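Local coordinates for dihydrodipicolinate reductase N-terminus domain-containing protein (Mycobacterium smegmatis, PDB 6IAQ) that binds NADP and acts as an amine dehydrogenase, a type of enzyme used for the asymmetric reductive amination of ketones, at residues A[167-172]-A[273-278]. Residues are numbered along the deposited sequence; the frame is centred on the assembly and turned at random.
Sequences SWNVDD and RVYGPG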
loop_
_atom_site.group_PDB
_atom_site.type_symbol
_atom_site.label_atom_id
_atom_site.label_comp_id
_atom_site.label_asym_id
_atom_site.label_seq_id
_atom_site.Cartn_x
_atom_site.Cartn_y
_atom_site.Cartn_z
ATOM N N SER A 167 -11.177 14.736 -1.780
ATOM C CA SER A 167 -12.533 15.244 -2.052
ATOM C C SER A 167 -13.496 14.054 -2.007
ATOM O O SER A 167 -13.229 13.059 -2.663
ATOM C CB SER A 167 -12.574 15.967 -3.388
ATOM O OG SER A 167 -13.864 16.506 -3.640
ATOM N N TRP A 168 -14.595 14.190 -1.270
ATOM C CA TRP A 168 -15.729 13.244 -1.363
ATOM C C TRP A 168 -17.052 14.011 -1.433
ATOM O O TRP A 168 -17.098 15.188 -1.064
ATOM C CB TRP A 168 -15.681 12.196 -0.249
ATOM C CG TRP A 168 -15.517 12.738 1.129
ATOM C CD1 TRP A 168 -14.352 12.842 1.819
ATOM C CD2 TRP A 168 -16.561 13.209 2.010
ATOM N NE1 TRP A 168 -14.589 13.344 3.080
ATOM C CE2 TRP A 168 -15.935 13.592 3.212
ATOM C CE3 TRP A 168 -17.954 13.324 1.908
ATOM C CZ2 TRP A 168 -16.655 14.056 4.306
ATOM C CZ3 TRP A 168 -18.664 13.809 2.978
ATOM C CH2 TRP A 168 -18.017 14.157 4.157
ATOM N N ASN A 169 -18.054 13.326 -1.964
ATOM C CA ASN A 169 -19.401 13.836 -2.292
ATOM C C ASN A 169 -20.382 13.455 -1.167
ATOM O O ASN A 169 -20.678 12.274 -1.018
ATOM C CB ASN A 169 -19.857 13.281 -3.628
ATOM C CG ASN A 169 -21.147 13.873 -4.121
ATOM O OD1 ASN A 169 -21.696 14.783 -3.505
ATOM N ND2 ASN A 169 -21.629 13.379 -5.241
ATOM N N VAL A 170 -20.902 14.452 -0.448
ATOM C CA VAL A 170 -22.036 14.290 0.501
ATOM C C VAL A 170 -23.116 13.377 -0.094
ATOM O O VAL A 170 -23.649 12.540 0.624
ATOM C CB VAL A 170 -22.608 15.664 0.892
ATOM C CG1 VAL A 170 -24.004 15.547 1.479
ATOM C CG2 VAL A 170 -21.683 16.345 1.853
ATOM N N ASP A 171 -23.464 13.548 -1.369
ATOM C CA ASP A 171 -24.636 12.852 -1.960
ATOM C C ASP A 171 -24.325 11.379 -2.239
ATOM O O ASP A 171 -25.230 10.683 -2.680
ATOM C CB ASP A 171 -25.146 13.597 -3.202
ATOM C CG ASP A 171 -26.152 14.686 -2.817
ATOM O OD1 ASP A 171 -26.355 14.914 -1.606
ATOM O OD2 ASP A 171 -26.719 15.304 -3.740
ATOM N N ASP A 172 -23.103 10.913 -1.992
ATOM C CA ASP A 172 -22.777 9.461 -2.025
ATOM C C ASP A 172 -23.181 8.801 -0.695
ATOM O O ASP A 172 -23.139 7.575 -0.647
ATOM C CB ASP A 172 -21.286 9.200 -2.284
ATOM C CG ASP A 172 -20.848 9.339 -3.732
ATOM O OD1 ASP A 172 -21.721 9.414 -4.631
ATOM O OD2 ASP A 172 -19.615 9.349 -3.959
ATOM N N ARG A 273 -18.484 17.654 0.424
ATOM C CA ARG A 273 -19.498 18.618 -0.050
ATOM C C ARG A 273 -20.421 17.969 -1.077
ATOM O O ARG A 273 -20.062 16.948 -1.684
ATOM C CB ARG A 273 -18.820 19.865 -0.629
ATOM C CG ARG A 273 -18.059 19.622 -1.935
ATOM C CD ARG A 273 -17.194 20.810 -2.417
ATOM N NE ARG A 273 -16.754 20.415 -3.751
ATOM C CZ ARG A 273 -15.728 19.591 -3.996
ATOM N NH1 ARG A 273 -14.967 19.150 -3.000
ATOM N NH2 ARG A 273 -15.490 19.201 -5.238
ATOM N N VAL A 274 -21.570 18.603 -1.301
ATOM C CA VAL A 274 -22.476 18.219 -2.400
ATOM C C VAL A 274 -21.775 18.571 -3.716
ATOM O O VAL A 274 -21.308 19.715 -3.851
ATOM C CB VAL A 274 -23.847 18.893 -2.272
ATOM C CG1 VAL A 274 -24.756 18.491 -3.402
ATOM C CG2 VAL A 274 -24.508 18.582 -0.935
ATOM N N TYR A 275 -21.680 17.609 -4.636
ATOM C CA TYR A 275 -21.080 17.830 -5.970
ATOM C C TYR A 275 -22.143 18.343 -6.946
ATOM O O TYR A 275 -23.326 17.903 -6.909
ATOM C CB TYR A 275 -20.510 16.536 -6.537
ATOM C CG TYR A 275 -19.196 16.092 -5.955
ATOM C CD1 TYR A 275 -18.628 16.679 -4.827
ATOM C CD2 TYR A 275 -18.546 15.001 -6.515
ATOM C CE1 TYR A 275 -17.423 16.227 -4.308
ATOM C CE2 TYR A 275 -17.350 14.538 -6.008
ATOM C CZ TYR A 275 -16.788 15.140 -4.901
ATOM O OH TYR A 275 -15.614 14.645 -4.405
ATOM N N GLY A 276 -21.714 19.218 -7.831
ATOM C CA GLY A 276 -22.456 19.526 -9.064
ATOM C C GLY A 276 -22.014 18.577 -10.172
ATOM O O GLY A 276 -21.094 17.780 -9.986
ATOM N N PRO A 277 -22.667 18.626 -11.352
ATOM C CA PRO A 277 -22.281 17.787 -12.490
ATOM C C PRO A 277 -20.794 17.947 -12.857
ATOM O O PRO A 277 -20.266 19.043 -12.740
ATOM C CB PRO A 277 -23.190 18.296 -13.622
ATOM C CG PRO A 277 -24.393 18.853 -12.901
ATOM C CD PRO A 277 -23.835 19.473 -11.639
ATOM N N GLY A 278 -20.140 16.843 -13.232
ATOM C CA GLY A 278 -18.742 16.851 -13.696
ATOM C C GLY A 278 -17.722 16.687 -12.579
ATOM O O GLY A 278 -16.558 16.389 -12.902
HETATM O O HOH W 1 -13.437 17.288 -6.610
#
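Arg273 ends its strand with a parallel bridge to Asn169. Its N donates to Trp168 O (3.2 Å), in the carbonyl plane and nearly straight at 163°. Its O accepts from Val170 N (2.9 Å), which lies well above the carbonyl plane. The Arg273 chain runs extended from CG to NE, and NH1 donates to Ser167 OG (2.9 Å). Water 1 joins NH2 to the same OG, and NH2 also salt-bridges Glu279. Val274 lays CG2 against Val170 CG1 (3.9 Å). Its CG1 touches the carboxylate of Asp171, which is held by Ser237, Glu238 and Ala239. Tyr275 N donates to Asn169 OD1 (3.0 Å). OD1 also accepts from Asp171 N, closing an Asx turn, so two N-H groups grip it from opposite sides of the amide plane. Asn169, CG anti to the backbone N (chi1 -173°), lies over one face of the Tyr275 ring, amide and ring planes stacked 5° apart. Asn169 CB makes a CH-pi contact with the ring centroid (3.5 Å). At the ring's far end, OH and Ser167 OG share a hydrogen bond (2.7 Å). Here parallel strands 158-169 and 265-273 end in the C-terminal domain's mixed sheet, and an Asx turn opens the 3-10 segment 170-172.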